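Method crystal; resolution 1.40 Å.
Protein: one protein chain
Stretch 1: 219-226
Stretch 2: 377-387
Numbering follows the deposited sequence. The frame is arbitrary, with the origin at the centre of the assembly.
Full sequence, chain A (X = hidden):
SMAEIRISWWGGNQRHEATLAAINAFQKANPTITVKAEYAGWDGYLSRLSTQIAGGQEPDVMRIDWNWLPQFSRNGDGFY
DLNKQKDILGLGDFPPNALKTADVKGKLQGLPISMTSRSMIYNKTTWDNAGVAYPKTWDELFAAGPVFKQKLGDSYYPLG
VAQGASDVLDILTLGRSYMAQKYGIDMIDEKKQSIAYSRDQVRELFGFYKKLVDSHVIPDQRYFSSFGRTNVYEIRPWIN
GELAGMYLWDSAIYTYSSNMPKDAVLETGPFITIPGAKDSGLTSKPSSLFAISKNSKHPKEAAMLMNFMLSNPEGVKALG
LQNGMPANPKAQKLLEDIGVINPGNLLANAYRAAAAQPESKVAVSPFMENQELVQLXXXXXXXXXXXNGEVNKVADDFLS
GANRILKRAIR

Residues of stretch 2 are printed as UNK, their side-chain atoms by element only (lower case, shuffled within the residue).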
# COMPACT_ATOMS: atom_id res chain seq x y z
N PRO A 219 -15.93 -9.14 -8.87
CA PRO A 219 -16.07 -9.34 -10.31
C PRO A 219 -14.81 -9.92 -10.93
O PRO A 219 -13.72 -9.79 -10.37
CB PRO A 219 -16.26 -7.93 -10.87
CG PRO A 219 -16.56 -7.07 -9.68
CD PRO A 219 -15.78 -7.71 -8.56
N ASP A 220 -14.97 -10.53 -12.09
CA ASP A 220 -13.84 -11.13 -12.80
C ASP A 220 -13.08 -10.12 -13.63
O ASP A 220 -13.41 -8.93 -13.66
CB ASP A 220 -14.31 -12.36 -13.60
CG ASP A 220 -15.11 -12.01 -14.83
OD1 ASP A 220 -15.26 -10.82 -15.16
OD2 ASP A 220 -15.61 -12.96 -15.47
N GLN A 221 -12.04 -10.58 -14.31
CA GLN A 221 -11.19 -9.66 -15.07
C GLN A 221 -11.85 -9.18 -16.37
O GLN A 221 -11.47 -8.13 -16.91
CB GLN A 221 -9.82 -10.24 -15.33
CG GLN A 221 -9.00 -10.36 -14.07
CD GLN A 221 -8.42 -9.02 -13.69
OE1 GLN A 221 -7.55 -8.51 -14.40
NE2 GLN A 221 -8.92 -8.43 -12.61
N ARG A 222 -12.83 -9.93 -16.88
CA ARG A 222 -13.64 -9.47 -18.01
C ARG A 222 -14.43 -8.20 -17.63
O ARG A 222 -14.47 -7.21 -18.37
CB ARG A 222 -14.61 -10.54 -18.49
CG ARG A 222 -13.95 -11.80 -19.07
CD ARG A 222 -15.03 -12.77 -19.50
NE ARG A 222 -14.57 -13.93 -20.24
CZ ARG A 222 -14.41 -14.00 -21.56
NH1 ARG A 222 -14.59 -12.94 -22.35
NH2 ARG A 222 -14.02 -15.15 -22.10
N TYR A 223 -15.00 -8.24 -16.43
CA TYR A 223 -15.74 -7.08 -15.89
C TYR A 223 -14.81 -5.87 -15.83
O TYR A 223 -15.12 -4.80 -16.33
CB TYR A 223 -16.30 -7.41 -14.52
CG TYR A 223 -16.95 -6.29 -13.76
CD1 TYR A 223 -16.18 -5.35 -13.09
CD2 TYR A 223 -18.32 -6.20 -13.64
CE1 TYR A 223 -16.76 -4.34 -12.34
CE2 TYR A 223 -18.91 -5.19 -12.90
CZ TYR A 223 -18.12 -4.25 -12.25
OH TYR A 223 -18.68 -3.24 -11.48
N PHE A 224 -13.66 -6.03 -15.20
CA PHE A 224 -12.76 -4.87 -15.03
C PHE A 224 -12.21 -4.37 -16.37
O PHE A 224 -12.09 -3.16 -16.58
CB PHE A 224 -11.69 -5.13 -13.97
CG PHE A 224 -12.27 -5.13 -12.59
CD1 PHE A 224 -12.70 -3.94 -12.01
CD2 PHE A 224 -12.48 -6.32 -11.91
CE1 PHE A 224 -13.31 -3.94 -10.77
CE2 PHE A 224 -13.07 -6.32 -10.65
CZ PHE A 224 -13.51 -5.13 -10.09
N SER A 225 -11.95 -5.29 -17.29
CA SER A 225 -11.46 -4.91 -18.60
C SER A 225 -12.44 -4.04 -19.35
O SER A 225 -12.02 -3.21 -20.16
CB SER A 225 -11.12 -6.14 -19.43
OG SER A 225 -9.99 -6.81 -18.87
N SER A 226 -13.73 -4.20 -19.05
CA SER A 226 -14.79 -3.42 -19.71
C SER A 226 -14.68 -1.94 -19.39
O SER A 226 -15.28 -1.12 -20.08
CB SER A 226 -16.21 -3.94 -19.40
OG SER A 226 -16.67 -3.54 -18.12
N UNK A 377 1.01 -12.67 -12.08
CA UNK A 377 -0.23 -12.97 -11.34
C UNK A 377 -1.46 -12.46 -12.09
O UNK A 377 -2.43 -13.19 -12.32
c UNK A 377 -4.10 -13.54 -7.07
c UNK A 377 -3.86 -14.89 -6.97
c UNK A 377 -3.23 -12.79 -7.84
c UNK A 377 -2.75 -15.48 -7.59
c UNK A 377 -0.15 -12.36 -9.94
c UNK A 377 -1.41 -12.29 -9.15
c UNK A 377 -2.14 -11.16 -8.89
c UNK A 377 -2.10 -13.36 -8.47
c UNK A 377 -1.87 -14.73 -8.34
n UNK A 377 -3.22 -11.46 -8.12
N UNK A 378 -1.40 -11.19 -12.47
CA UNK A 378 -2.52 -10.51 -13.12
C UNK A 378 -2.91 -11.17 -14.44
O UNK A 378 -4.08 -11.50 -14.68
o UNK A 378 -1.98 -8.41 -12.02
c UNK A 378 -3.29 -8.28 -14.06
c UNK A 378 -2.19 -9.02 -13.31
N UNK A 379 -1.90 -11.43 -15.26
CA UNK A 379 -2.11 -12.13 -16.54
C UNK A 379 -2.59 -13.58 -16.32
O UNK A 379 -3.40 -14.09 -17.10
o UNK A 379 0.27 -12.58 -16.82
c UNK A 379 -0.88 -12.02 -17.45
c UNK A 379 -0.60 -10.57 -17.79
N UNK A 380 -2.12 -14.22 -15.26
CA UNK A 380 -2.59 -15.57 -14.93
C UNK A 380 -4.07 -15.56 -14.59
O UNK A 380 -4.81 -16.43 -15.02
c UNK A 380 -1.82 -16.16 -13.76
o UNK A 380 -0.45 -16.33 -14.09
N UNK A 381 -4.50 -14.57 -13.80
CA UNK A 381 -5.94 -14.44 -13.49
C UNK A 381 -6.78 -14.22 -14.76
O UNK A 381 -7.87 -14.76 -14.89
c UNK A 381 -5.46 -13.43 -11.19
c UNK A 381 -6.20 -13.29 -12.51
c UNK A 381 -5.88 -12.27 -10.30
c UNK A 381 -5.63 -14.76 -10.48
N UNK A 382 -6.24 -13.42 -15.67
CA UNK A 382 -6.88 -13.14 -16.95
C UNK A 382 -6.99 -14.42 -17.79
O UNK A 382 -8.02 -14.68 -18.37
c UNK A 382 -5.56 -9.53 -17.27
o UNK A 382 -4.68 -9.62 -18.12
c UNK A 382 -6.46 -10.69 -16.93
c UNK A 382 -6.18 -11.99 -17.67
n UNK A 382 -5.79 -8.40 -16.59
N UNK A 383 -5.96 -15.24 -17.79
CA UNK A 383 -6.03 -16.54 -18.46
C UNK A 383 -7.19 -17.38 -17.94
O UNK A 383 -7.95 -17.98 -18.73
n UNK A 383 -0.65 -18.68 -17.74
c UNK A 383 -2.24 -17.26 -19.07
c UNK A 383 -3.70 -16.96 -19.41
c UNK A 383 -4.70 -17.29 -18.31
c UNK A 383 -2.05 -18.22 -17.91
N UNK A 384 -7.32 -17.45 -16.62
CA UNK A 384 -8.44 -18.15 -15.99
C UNK A 384 -9.79 -17.57 -16.38
O UNK A 384 -10.67 -18.28 -16.85
c UNK A 384 -7.20 -18.83 -12.36
c UNK A 384 -7.44 -20.50 -14.21
c UNK A 384 -7.23 -19.03 -13.86
c UNK A 384 -8.34 -18.18 -14.46
N UNK A 385 -9.93 -16.27 -16.19
CA UNK A 385 -11.22 -15.59 -16.36
C UNK A 385 -11.73 -15.49 -17.80
O UNK A 385 -12.94 -15.36 -18.02
o UNK A 385 -11.24 -15.25 -13.62
o UNK A 385 -10.93 -13.08 -13.70
c UNK A 385 -11.11 -14.18 -14.25
c UNK A 385 -11.14 -14.19 -15.77
N UNK A 386 -10.81 -15.52 -18.76
CA UNK A 386 -11.14 -15.55 -20.20
C UNK A 386 -11.26 -16.98 -20.77
O UNK A 386 -11.43 -17.17 -21.98
c UNK A 386 -10.22 -11.12 -19.63
o UNK A 386 -11.09 -9.12 -20.50
c UNK A 386 -10.14 -14.70 -21.00
c UNK A 386 -9.99 -12.47 -19.75
c UNK A 386 -11.29 -11.13 -21.77
c UNK A 386 -10.87 -10.46 -20.64
c UNK A 386 -11.06 -12.49 -21.89
c UNK A 386 -10.40 -13.19 -20.88
N UNK A 387 -11.20 -17.99 -19.89
CA UNK A 387 -11.32 -19.41 -20.28
C UNK A 387 -10.18 -19.97 -21.11
O UNK A 387 -10.38 -20.87 -21.91
O HOH W 1 -14.94 -15.43 -16.12
O HOH W 2 -14.65 -17.17 -19.94

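Position 377 carries one carbon, then fused five- and six-membered rings holding eight carbons and one nitrogen. That is Trp-377, buried and clear of stretch 1. At 378 one carbon bears an oxygen and a carbon, and its carbon branch lies 4.3 Å from Gln-221 OE1: Thr-378. Position 379 repeats that fork, but its CA-to-CB bond points away from stretch 1: Thr-379, exposed. Position 380 has one carbon and one oxygen, Ser-380, out of reach.

Position 381 shows four carbons forked at the second, on a CA-to-CB bond that points toward stretch 1, and its CB lies 4.3 Å from Gln-221 CG: Leu-381. At 382 there are three carbons, the last with an oxygen and a nitrogen. A planar end of this kind marks an amide, and its nitrogen lies 2.8 Å from Gln-221 OE1. This is Gln-382, whose NE2 donates to that oxygen at a nearly straight 167°.

Position 383, four carbons in a row ending in nitrogen, is Lys-383; position 384, four carbons forked at the second, is Leu-384. Neither touches stretch 1.

Position 385 has two carbons, the second holding two oxygens: a carboxylate, on a CA-to-CB bond that points toward stretch 1. One oxygen accepts from Gln-221 N at 2.8 Å. The residue is Asp-385, and that oxygen is OD2. The backbone O of Asp-385 accepts from Arg-222 NE at 3.1 Å, and water 1 donates both to this O and to Asp-220 OD2.

Position 386 is one carbon, then a six-carbon ring bearing an oxygen. Arg-222 CG sits 3.7 Å from the ring centroid, over the face, and the oxygen borne by the ring lies 3.0 Å from Ser-225 OG. It is Tyr-386, the first residue to leave helical phi/psi. Position 387 has no side-chain atoms and a phi of 68°, which favours glycine: Gly-387, exposed and poorly ordered.

The contact joins the start of one helix to the last turns of another, with axes crossing at -108°. Gln-221 is the knob, set among Thr-378, Leu-381, Gln-382 and Asp-385; its side chain accepts from one of them while its backbone N donates to another. Asp-220 OD1 caps its own helix by accepting from Tyr-223 N at 2.9 Å, while Asp-385 takes the amide at 221 from across the interface. Outside this pocket Arg-222 does two jobs, laying its aliphatic CG on the Tyr-386 ring and sending NE to the carbonyl of Asp-385. The rule is to pair polar groups around a packed glutamine and cover the flank with an arginine on a tyrosine.

Stretch 2 (377-387) WTTSLQKLDYG
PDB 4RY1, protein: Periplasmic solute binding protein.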